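PDB 4ARU: histidine acid phosphatase from Hafnia alvei, which belongs to branch 2 of the histidine phosphatase superfamily, with a central mixed beta sheet and many surrounding helices. Local coordinates for residues S17-R22 with Q93-T98; V21-K26 with W42-G47; Y48-G53 with H228-P233; G325-T330 with Q357-L362. One frame throughout, in Å; residues are numbered along the deposited sequence.

Interaction 1 (S17-R22 with Q93-T98); sequences SRHGVR and QRTRKT. With TLA (L(+)-tartaric acid), chain B.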
# COMPACT_ATOMS: atom_id res chain seq x y z
N SER A 17 4.28 1.87 -4.97
CA SER A 17 4.36 0.49 -4.57
C SER A 17 4.49 0.33 -3.08
O SER A 17 5.28 1.05 -2.46
CB SER A 17 5.59 -0.17 -5.19
OG SER A 17 5.61 -1.56 -4.97
N ARG A 18 3.82 -0.64 -2.48
CA ARG A 18 4.20 -1.07 -1.13
C ARG A 18 5.51 -1.81 -1.22
O ARG A 18 5.80 -2.49 -2.20
CB ARG A 18 3.14 -1.97 -0.55
CG ARG A 18 3.34 -2.35 0.91
CD ARG A 18 2.18 -3.18 1.44
NE ARG A 18 2.46 -3.56 2.82
CZ ARG A 18 2.04 -4.65 3.41
NH1 ARG A 18 1.19 -5.49 2.82
NH2 ARG A 18 2.44 -4.92 4.65
N HIS A 19 6.30 -1.72 -0.16
CA HIS A 19 7.46 -2.59 -0.05
C HIS A 19 7.11 -4.07 -0.04
O HIS A 19 5.95 -4.48 0.06
CB HIS A 19 8.24 -2.27 1.24
CG HIS A 19 7.43 -2.42 2.48
ND1 HIS A 19 7.02 -3.62 3.00
CD2 HIS A 19 6.91 -1.46 3.27
CE1 HIS A 19 6.26 -3.40 4.07
NE2 HIS A 19 6.21 -2.10 4.26
N GLY A 20 8.13 -4.88 -0.17
CA GLY A 20 7.97 -6.30 -0.16
C GLY A 20 7.77 -6.95 1.20
O GLY A 20 7.64 -6.32 2.21
N VAL A 21 7.70 -8.26 1.18
CA VAL A 21 7.47 -9.09 2.37
C VAL A 21 8.52 -8.75 3.40
O VAL A 21 9.72 -8.81 3.12
CB VAL A 21 7.47 -10.58 2.05
CG1 VAL A 21 7.34 -11.41 3.30
CG2 VAL A 21 6.38 -10.94 1.05
N ARG A 22 8.04 -8.42 4.60
CA ARG A 22 8.87 -8.06 5.73
C ARG A 22 8.51 -8.86 6.96
O ARG A 22 7.38 -9.38 7.08
CB ARG A 22 8.63 -6.60 6.05
CG ARG A 22 7.19 -6.19 6.34
CD ARG A 22 7.02 -4.91 7.18
NE ARG A 22 5.62 -4.57 7.39
CZ ARG A 22 4.82 -5.15 8.28
NH1 ARG A 22 5.30 -6.11 9.06
NH2 ARG A 22 3.54 -4.78 8.39
N GLN A 93 14.84 0.51 5.64
CA GLN A 93 15.49 -0.58 4.97
C GLN A 93 14.52 -1.26 4.00
O GLN A 93 14.84 -1.59 2.85
CB GLN A 93 16.06 -1.57 6.01
CG GLN A 93 16.83 -2.76 5.44
CD GLN A 93 16.01 -3.98 5.14
OE1 GLN A 93 14.82 -3.98 5.18
NE2 GLN A 93 16.72 -5.06 4.80
N ARG A 94 13.29 -1.51 4.46
CA ARG A 94 12.35 -2.32 3.68
C ARG A 94 12.01 -1.62 2.36
O ARG A 94 11.82 -2.30 1.34
CB ARG A 94 11.12 -2.68 4.49
CG ARG A 94 10.33 -1.52 5.06
CD ARG A 94 9.18 -2.07 5.94
NE ARG A 94 8.52 -0.99 6.67
CZ ARG A 94 8.87 -0.58 7.88
NH1 ARG A 94 9.90 -1.14 8.50
NH2 ARG A 94 8.23 0.42 8.46
N THR A 95 11.89 -0.30 2.39
CA THR A 95 11.53 0.46 1.19
C THR A 95 12.77 0.69 0.28
O THR A 95 12.66 0.53 -0.93
CB THR A 95 10.88 1.81 1.57
OG1 THR A 95 11.58 2.43 2.64
CG2 THR A 95 9.47 1.62 2.02
N ARG A 96 13.93 1.01 0.86
CA ARG A 96 15.12 1.13 0.05
C ARG A 96 15.42 -0.17 -0.66
O ARG A 96 15.73 -0.19 -1.87
CB ARG A 96 16.32 1.58 0.89
CG ARG A 96 16.20 3.01 1.36
CD ARG A 96 17.38 3.56 2.13
NE ARG A 96 17.46 3.00 3.48
CZ ARG A 96 18.28 2.02 3.86
NH1 ARG A 96 19.10 1.43 3.00
NH2 ARG A 96 18.23 1.63 5.11
N LYS A 97 15.35 -1.31 0.04
CA LYS A 97 15.68 -2.56 -0.59
C LYS A 97 14.61 -2.97 -1.60
O LYS A 97 14.89 -3.67 -2.59
CB LYS A 97 15.87 -3.64 0.46
CG LYS A 97 17.05 -3.37 1.35
CD LYS A 97 18.35 -3.52 0.65
CE LYS A 97 19.48 -3.55 1.69
NZ LYS A 97 20.65 -4.31 1.13
N THR A 98 13.37 -2.58 -1.37
CA THR A 98 12.35 -2.79 -2.41
C THR A 98 12.73 -2.05 -3.70
O THR A 98 12.62 -2.58 -4.78
CB THR A 98 10.98 -2.28 -1.92
OG1 THR A 98 10.55 -3.16 -0.86
CG2 THR A 98 9.95 -2.31 -3.00
O1 TLA B . 5.72 1.53 8.09
O11 TLA B . 4.33 0.34 9.42
C1 TLA B . 5.00 0.51 8.36
C2 TLA B . 4.98 -0.61 7.37
O2 TLA B . 5.85 -0.31 6.28
C3 TLA B . 3.55 -0.76 6.84
O3 TLA B . 2.99 0.47 6.43
C4 TLA B . 3.52 -1.78 5.73
O4 TLA B . 3.78 -2.98 6.03
O41 TLA B . 3.23 -1.44 4.54
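O2 of the bound L(+)-tartaric acid is gripped from both segments: His19 NE2 lies 2.7 Å from it, and Arg94 NE donates to it from the helix side. On the way there, Arg94 CD passes over one face of the imidazole, a CH-pi contact 3.5 Å from the centroid of the His19 ring. Arg18 CG lies over the opposite face, sandwiching the ring. The imidazole's rotation is fixed at the other nitrogen, since His19 ND1 donates 2.9 Å to a lone pair of Gly20 O in a nearly straight bond (171°). The extended Arg94 chain carries NH2 on to the acid's O1. Arg22 runs side by side with Arg94, the two guanidinium planes 71° apart, and brings NE and NH2 to the acid's O4, where Arg18 NH2 arrives as a third donor at 2.7 Å. Three arginines so placed would favour an anionic guest; Arg18, His19 and Arg22 belong to the RHGxRxP signature of histidine acid phosphatases. On the backbone side of His19, Gly20 N donates 3.0 Å to Thr98 OG1, whose own proton goes to Arg94 O one turn back in the helix. The site lies where strand 9-18, paired with strand 300-305, ends against the start of helix 93-106; Val21 leans on helix 51-70 and Arg22 on helix 213-229.

Interaction 2 (V21-K26 with W42-G47); sequences VRAPTK and WPVKLG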
# COMPACT_ATOMS: atom_id res chain seq x y z
N VAL A 21 7.70 -8.26 1.18
CA VAL A 21 7.47 -9.09 2.37
C VAL A 21 8.52 -8.75 3.40
O VAL A 21 9.72 -8.81 3.12
CB VAL A 21 7.47 -10.58 2.05
CG1 VAL A 21 7.34 -11.41 3.30
CG2 VAL A 21 6.38 -10.94 1.05
N ARG A 22 8.04 -8.42 4.60
CA ARG A 22 8.87 -8.06 5.73
C ARG A 22 8.51 -8.86 6.96
O ARG A 22 7.38 -9.38 7.08
CB ARG A 22 8.63 -6.60 6.05
CG ARG A 22 7.19 -6.19 6.34
CD ARG A 22 7.02 -4.91 7.18
NE ARG A 22 5.62 -4.57 7.39
CZ ARG A 22 4.82 -5.15 8.28
NH1 ARG A 22 5.30 -6.11 9.06
NH2 ARG A 22 3.54 -4.78 8.39
N ALA A 23 9.44 -8.90 7.89
CA ALA A 23 9.15 -9.36 9.23
C ALA A 23 8.17 -8.37 9.89
O ALA A 23 8.06 -7.19 9.52
CB ALA A 23 10.41 -9.46 10.04
N PRO A 24 7.48 -8.81 10.94
CA PRO A 24 6.65 -7.90 11.70
C PRO A 24 7.43 -6.66 12.13
O PRO A 24 8.60 -6.78 12.50
CB PRO A 24 6.24 -8.75 12.92
CG PRO A 24 6.25 -10.17 12.40
CD PRO A 24 7.44 -10.18 11.47
N THR A 25 6.79 -5.50 12.12
CA THR A 25 7.43 -4.25 12.49
C THR A 25 7.75 -4.25 13.99
O THR A 25 8.78 -3.76 14.45
CB THR A 25 6.55 -3.03 12.13
OG1 THR A 25 6.01 -3.17 10.80
CG2 THR A 25 7.36 -1.78 12.17
N LYS A 26 6.82 -4.82 14.74
CA LYS A 26 7.04 -5.04 16.16
C LYS A 26 6.29 -6.27 16.60
O LYS A 26 5.31 -6.69 15.99
CB LYS A 26 6.63 -3.81 16.97
CG LYS A 26 5.22 -3.41 16.83
CD LYS A 26 4.91 -2.20 17.71
CE LYS A 26 3.54 -1.67 17.46
NZ LYS A 26 3.17 -0.59 18.42
N TRP A 42 11.52 -14.88 12.55
CA TRP A 42 11.83 -14.45 11.18
C TRP A 42 13.34 -14.41 10.97
O TRP A 42 14.12 -14.34 11.93
CB TRP A 42 11.20 -13.08 10.92
CG TRP A 42 9.76 -13.21 10.67
CD1 TRP A 42 8.77 -13.54 11.58
CD2 TRP A 42 9.10 -13.06 9.42
NE1 TRP A 42 7.55 -13.59 10.97
CE2 TRP A 42 7.72 -13.31 9.64
CE3 TRP A 42 9.52 -12.72 8.15
CZ2 TRP A 42 6.79 -13.24 8.61
CZ3 TRP A 42 8.59 -12.66 7.13
CH2 TRP A 42 7.26 -12.93 7.35
N PRO A 43 13.78 -14.48 9.70
CA PRO A 43 15.21 -14.60 9.43
C PRO A 43 15.93 -13.26 9.27
O PRO A 43 17.10 -13.23 8.89
CB PRO A 43 15.24 -15.37 8.12
CG PRO A 43 14.03 -14.86 7.43
CD PRO A 43 12.98 -14.77 8.50
N VAL A 44 15.24 -12.17 9.63
CA VAL A 44 15.79 -10.84 9.59
C VAL A 44 15.23 -10.09 10.79
O VAL A 44 14.28 -10.51 11.42
CB VAL A 44 15.37 -10.07 8.31
CG1 VAL A 44 15.92 -10.74 7.06
CG2 VAL A 44 13.87 -9.92 8.20
N LYS A 45 15.86 -8.96 11.04
CA LYS A 45 15.42 -8.03 12.06
C LYS A 45 13.97 -7.63 11.85
O LYS A 45 13.49 -7.50 10.73
CB LYS A 45 16.31 -6.81 11.96
CG LYS A 45 16.09 -5.76 13.04
CD LYS A 45 17.07 -4.65 12.90
CE LYS A 45 16.74 -3.55 13.90
NZ LYS A 45 17.72 -2.48 13.74
N LEU A 46 13.28 -7.38 12.94
CA LEU A 46 11.94 -6.90 12.84
C LEU A 46 11.85 -5.69 11.94
O LEU A 46 12.68 -4.79 11.99
CB LEU A 46 11.37 -6.59 14.20
CG LEU A 46 11.14 -7.79 15.11
CD1 LEU A 46 10.46 -7.28 16.36
CD2 LEU A 46 10.29 -8.93 14.52
N GLY A 47 10.84 -5.67 11.08
CA GLY A 47 10.65 -4.62 10.14
C GLY A 47 11.48 -4.63 8.88
O GLY A 47 11.22 -3.81 7.98
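Trp42 sets CG anti to its own carbonyl carbon (chi1 -77°), and a chi2 of 71° then turns one face of the indole against Ala23 and Pro24. These two residues close the RHGxRxP signature of the histidine acid phosphatases, so the indole packs on the tail of that signature, joining the loop after strand 9-18 to the loop that leads into helix 51-70. Both contacts are CH-pi and lie over the same face. Pro24 CD stands 3.5 Å from the centroid of the five-membered ring of Trp42, almost on its normal, while Ala23 CA lies 3.9 Å from the centroid of the six-membered ring of Trp42. Val21 CG1 comes up at the ring's edge, near its plane. Arg22 O approaches the same end of the ring, 3.5 Å from Trp42 CZ3, and this buried carbonyl has no polar partner in the model. Ala23 CB touches Trp42 CB and Val44 CG2, with Lys45 O beside them. Within its own loop, Arg22 NH1 donates to Ala23 O; the oxygen lies in the guanidinium plane, but the donor stands above the carbonyl plane. Gly47 turns the second loop with a positive phi, and its carbonyl oxygen accepts from Arg94 NH1. Its amide makes a weak, bent bond to Pro24 O (2.9 Å from Gly47 N, 127°). The same oxygen is touched by Leu46 through two carbons, with CB at 3.3 Å and CD2 at 3.4 Å from Pro24 O.

Interaction 3 (Y48-G53 with H228-P233); sequences YITPRG and HAQGMP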
# COMPACT_ATOMS: atom_id res chain seq x y z
N TYR A 48 12.45 -5.53 8.78
CA TYR A 48 13.24 -5.59 7.55
C TYR A 48 12.52 -6.39 6.48
O TYR A 48 11.80 -7.34 6.76
CB TYR A 48 14.61 -6.24 7.83
CG TYR A 48 15.68 -5.32 8.39
CD1 TYR A 48 15.38 -4.07 8.92
CD2 TYR A 48 17.00 -5.68 8.30
CE1 TYR A 48 16.39 -3.25 9.44
CE2 TYR A 48 18.01 -4.88 8.82
CZ TYR A 48 17.70 -3.65 9.39
OH TYR A 48 18.74 -2.84 9.89
N ILE A 49 12.74 -6.05 5.23
CA ILE A 49 12.37 -6.92 4.12
C ILE A 49 13.24 -8.15 4.18
O ILE A 49 14.40 -8.10 4.60
CB ILE A 49 12.54 -6.22 2.77
CG1 ILE A 49 11.88 -7.00 1.63
CG2 ILE A 49 13.99 -5.98 2.44
CD1 ILE A 49 11.78 -6.17 0.34
N THR A 50 12.70 -9.32 3.87
CA THR A 50 13.49 -10.56 3.81
C THR A 50 14.08 -10.77 2.42
O THR A 50 13.60 -10.18 1.42
CB THR A 50 12.63 -11.83 4.10
OG1 THR A 50 11.62 -11.96 3.07
CG2 THR A 50 11.96 -11.70 5.45
N PRO A 51 15.10 -11.63 2.33
CA PRO A 51 15.64 -11.92 0.98
C PRO A 51 14.56 -12.47 0.03
O PRO A 51 14.52 -12.15 -1.17
CB PRO A 51 16.79 -12.85 1.26
CG PRO A 51 17.24 -12.50 2.65
CD PRO A 51 16.01 -12.07 3.40
N ARG A 52 13.64 -13.26 0.57
CA ARG A 52 12.54 -13.73 -0.25
C ARG A 52 11.66 -12.56 -0.70
O ARG A 52 11.21 -12.54 -1.82
CB ARG A 52 11.72 -14.79 0.50
CG ARG A 52 10.44 -15.19 -0.19
CD ARG A 52 10.03 -16.52 0.31
NE ARG A 52 8.65 -16.81 -0.07
CZ ARG A 52 8.17 -18.00 -0.35
NH1 ARG A 52 8.93 -19.09 -0.38
NH2 ARG A 52 6.88 -18.07 -0.63
N GLY A 53 11.37 -11.61 0.20
CA GLY A 53 10.64 -10.41 -0.15
C GLY A 53 11.31 -9.67 -1.30
O GLY A 53 10.66 -9.16 -2.22
N HIS A 228 2.75 -16.46 5.28
CA HIS A 228 2.40 -17.23 4.11
C HIS A 228 3.16 -16.82 2.85
O HIS A 228 3.69 -17.64 2.11
CB HIS A 228 0.89 -17.15 3.89
CG HIS A 228 0.37 -18.09 2.84
ND1 HIS A 228 0.11 -19.42 3.08
CD2 HIS A 228 0.05 -17.87 1.54
CE1 HIS A 228 -0.39 -19.97 1.98
NE2 HIS A 228 -0.39 -19.06 1.02
N ALA A 229 3.26 -15.51 2.68
CA ALA A 229 4.00 -14.95 1.55
C ALA A 229 5.50 -15.21 1.64
O ALA A 229 6.17 -15.32 0.61
CB ALA A 229 3.75 -13.48 1.51
N GLN A 230 6.00 -15.40 2.86
CA GLN A 230 7.39 -15.71 3.17
C GLN A 230 7.67 -17.21 3.00
O GLN A 230 8.83 -17.67 3.07
CB GLN A 230 7.68 -15.23 4.60
CG GLN A 230 9.06 -15.57 5.13
CD GLN A 230 10.19 -14.92 4.36
OE1 GLN A 230 9.98 -14.00 3.61
NE2 GLN A 230 11.41 -15.40 4.58
N GLY A 231 6.61 -17.99 2.83
CA GLY A 231 6.76 -19.42 2.73
C GLY A 231 7.18 -20.12 3.99
O GLY A 231 7.76 -21.23 3.97
N MET A 232 6.78 -19.57 5.14
CA MET A 232 7.07 -20.24 6.40
C MET A 232 6.35 -21.58 6.43
O MET A 232 5.25 -21.72 5.87
CB MET A 232 6.61 -19.42 7.55
CG MET A 232 7.35 -18.13 7.60
SD MET A 232 7.23 -17.49 9.23
CE MET A 232 8.66 -16.42 9.15
N PRO A 233 6.97 -22.60 7.03
CA PRO A 233 6.39 -23.95 7.06
C PRO A 233 5.14 -24.01 7.92
O PRO A 233 4.23 -24.79 7.58
CB PRO A 233 7.52 -24.81 7.64
CG PRO A 233 8.36 -23.88 8.44
CD PRO A 233 8.28 -22.56 7.70
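Arg52 leaves the first turn of helix 51-70 toward Gln230, its CG anti to the backbone N (chi1 172°) and the chain extended as far as NE. Arg52 CB passes 3.7 Å from Gln230 OE1, and CG runs by the same oxygen slightly farther off. Arg52 CD meets the backbone instead, 3.2 Å from Gln230 O. At the tip the guanidinium takes Ala229 O side-on with two nitrogens: Arg52 NE donates at 3.0 Å and Arg52 NH2 at 3.1 Å, both from the same face of the carbonyl plane. One face of the guanidinium lies against the peptide that follows, with Gln230 C and Gly231 N above it. NH2 has a further acceptor in His363 O. The arginine thus sits at the last turn of helix 213-229, which closes in a Schellman motif: Gly231 has positive phi, and its N bonds back to His228 O. A positive charge here probably suits the negative end of the helix dipole. Glycine also leaves room for Arg52 NH1, which occupies the side where a CB would point. Thr50, the N-cap of helix 51-70, supplies the second tie. Gln230 sets out away from Thr50, but its chain bends at chi2 (63°) and brings the amide back, tip to tip, until OE1 accepts from Thr50 OG1 at 2.7 Å. That hydroxyl is used twice, since Thr50 OG1 also accepts from Gly53 N in the capping bond (2.9 Å, 160°). Trp42 packs against the Gln230 side chain.

Interaction 4 (G325-T330 with Q357-L362); sequences GQPDNT and QTLAQL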
# COMPACT_ATOMS: atom_id res chain seq x y z
N GLY A 325 -7.93 -13.20 -5.82
CA GLY A 325 -6.83 -14.03 -5.36
C GLY A 325 -5.94 -13.46 -4.30
O GLY A 325 -4.97 -14.08 -3.89
N GLN A 326 -6.30 -12.30 -3.78
CA GLN A 326 -5.44 -11.60 -2.81
C GLN A 326 -6.32 -10.92 -1.75
O GLN A 326 -6.88 -9.84 -2.00
CB GLN A 326 -4.57 -10.60 -3.56
CG GLN A 326 -3.70 -9.72 -2.69
CD GLN A 326 -2.90 -10.52 -1.68
OE1 GLN A 326 -3.28 -10.63 -0.51
NE2 GLN A 326 -1.77 -11.06 -2.12
N PRO A 327 -6.42 -11.53 -0.57
CA PRO A 327 -7.30 -10.99 0.45
C PRO A 327 -6.88 -9.65 1.06
O PRO A 327 -7.77 -8.94 1.53
CB PRO A 327 -7.33 -12.08 1.50
CG PRO A 327 -6.16 -12.90 1.31
CD PRO A 327 -5.74 -12.76 -0.13
N ASP A 328 -5.62 -9.29 1.01
CA ASP A 328 -5.18 -7.98 1.49
C ASP A 328 -5.37 -6.94 0.36
O ASP A 328 -4.86 -7.14 -0.74
CB ASP A 328 -3.69 -8.10 1.85
CG ASP A 328 -3.09 -6.83 2.50
OD1 ASP A 328 -3.79 -5.77 2.59
OD2 ASP A 328 -1.91 -6.92 2.91
N ASN A 329 -6.09 -5.86 0.58
CA ASN A 329 -6.26 -4.82 -0.44
C ASN A 329 -4.99 -4.08 -0.75
O ASN A 329 -4.91 -3.46 -1.79
CB ASN A 329 -7.31 -3.75 -0.04
CG ASN A 329 -8.72 -4.30 0.02
OD1 ASN A 329 -9.01 -5.35 -0.52
ND2 ASN A 329 -9.59 -3.61 0.75
N THR A 330 -4.02 -4.14 0.15
CA THR A 330 -2.73 -3.43 0.01
C THR A 330 -1.61 -4.44 0.25
O THR A 330 -0.86 -4.33 1.22
CB THR A 330 -2.63 -2.20 0.94
OG1 THR A 330 -2.99 -2.57 2.27
CG2 THR A 330 -3.56 -1.05 0.46
N GLN A 357 0.74 -9.35 -6.83
CA GLN A 357 0.80 -10.78 -6.76
C GLN A 357 -0.36 -11.32 -5.93
O GLN A 357 -0.63 -10.84 -4.83
CB GLN A 357 2.12 -11.21 -6.16
CG GLN A 357 3.29 -11.05 -7.13
CD GLN A 357 4.58 -10.62 -6.47
OE1 GLN A 357 4.62 -9.58 -5.79
NE2 GLN A 357 5.65 -11.31 -6.80
N THR A 358 -1.00 -12.34 -6.47
CA THR A 358 -1.97 -13.11 -5.71
C THR A 358 -1.31 -13.76 -4.52
O THR A 358 -0.09 -13.88 -4.43
CB THR A 358 -2.68 -14.18 -6.54
OG1 THR A 358 -1.75 -15.21 -6.88
CG2 THR A 358 -3.33 -13.64 -7.77
N LEU A 359 -2.11 -14.18 -3.56
CA LEU A 359 -1.58 -14.87 -2.42
C LEU A 359 -0.77 -16.12 -2.82
O LEU A 359 0.32 -16.36 -2.28
CB LEU A 359 -2.69 -15.24 -1.40
CG LEU A 359 -2.19 -15.63 0.01
CD1 LEU A 359 -1.27 -14.60 0.64
CD2 LEU A 359 -3.42 -15.96 0.87
N ALA A 360 -1.29 -16.84 -3.82
CA ALA A 360 -0.60 -18.02 -4.37
C ALA A 360 0.71 -17.62 -5.07
O ALA A 360 1.72 -18.33 -4.95
CB ALA A 360 -1.49 -18.73 -5.36
N GLN A 361 0.68 -16.52 -5.83
CA GLN A 361 1.89 -16.08 -6.52
C GLN A 361 2.98 -15.74 -5.54
O GLN A 361 4.19 -15.97 -5.83
CB GLN A 361 1.60 -14.91 -7.43
CG GLN A 361 0.88 -15.34 -8.71
CD GLN A 361 0.38 -14.18 -9.55
OE1 GLN A 361 0.01 -13.14 -9.06
NE2 GLN A 361 0.36 -14.38 -10.88
N LEU A 362 2.62 -15.15 -4.41
CA LEU A 362 3.57 -14.87 -3.36
C LEU A 362 4.08 -16.18 -2.74
O LEU A 362 5.28 -16.42 -2.60
CB LEU A 362 2.97 -13.99 -2.26
CG LEU A 362 2.61 -12.58 -2.67
CD1 LEU A 362 1.73 -11.92 -1.59
CD2 LEU A 362 3.80 -11.68 -3.00
O HOH W 1 -4.18 -16.66 -4.51
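Gln326 turns the end of its side chain toward Gln357 by a bend at chi2 (51°), and its amide then bridges two backbones. Gln326 NE2 donates to Gln357 O at 2.9 Å, the oxygen lying in the amide plane and the bond almost straight (169°). The other end, OE1, offers a lone pair to Asp328 N in its own loop, and with both ends engaged the amide is fixed in orientation. Leu362 CD1 rests 3.6 Å from Gln326 NE2. Next to it Pro327 and Leu359 cross at about a right angle, the ring's CD and CG meeting the methyl CD2 of Leu359, with Pro327 CD at 4.1 Å. What the loop 325-330 meets is the start of helix 359-363, where Thr358 is the N-cap and forms a capping box with Gln361: Thr358 OG1 accepts from Gln361 N, and Gln361 OE1 accepts from Thr358 N at 2.9 Å. Another amide of this first turn is met from the loop: Leu359 N donates to Gly325 O (2.9 Å, 168°). A water donates to the same oxygen and accepts from Ala360 N. Gly325 has a positive phi, and a CB there would run into Thr358 CG2. Leu225 of helix 213-229 packs on both Gln326 and Leu359, while Pro327 touches helix 243-262. Farther along the loop, Asp328 OD1 accepts from Thr330 N in an Asx turn, and Thr330 O takes a bond from Arg18 NH1.

How the interactions relate
Interactions 1, 2 and 3 lie on the same side of the chain's centre, 9 to 12 Å apart between centres. Interactions 1 and 2 share Val21 and Arg22, at the exit of strand 9-18; interaction 3 follows directly from residue 47 and crosses interaction 1 along the chain. Backbone bonds Ala23 N to Tyr48 O and Thr50 N to Val21 O run the two loops together, while Ile49 N bonds to Gln93 OE1. Interaction 4 comes last in the chain, its centre 14 Å from that of interaction 3, with Ala229 packing on Leu362. Helix 93-106 supplies Arg94 to the tartaric acid pocket, and interactions 3 and 4 join helices 51-70, 213-229 and 359-363 to one another behind it.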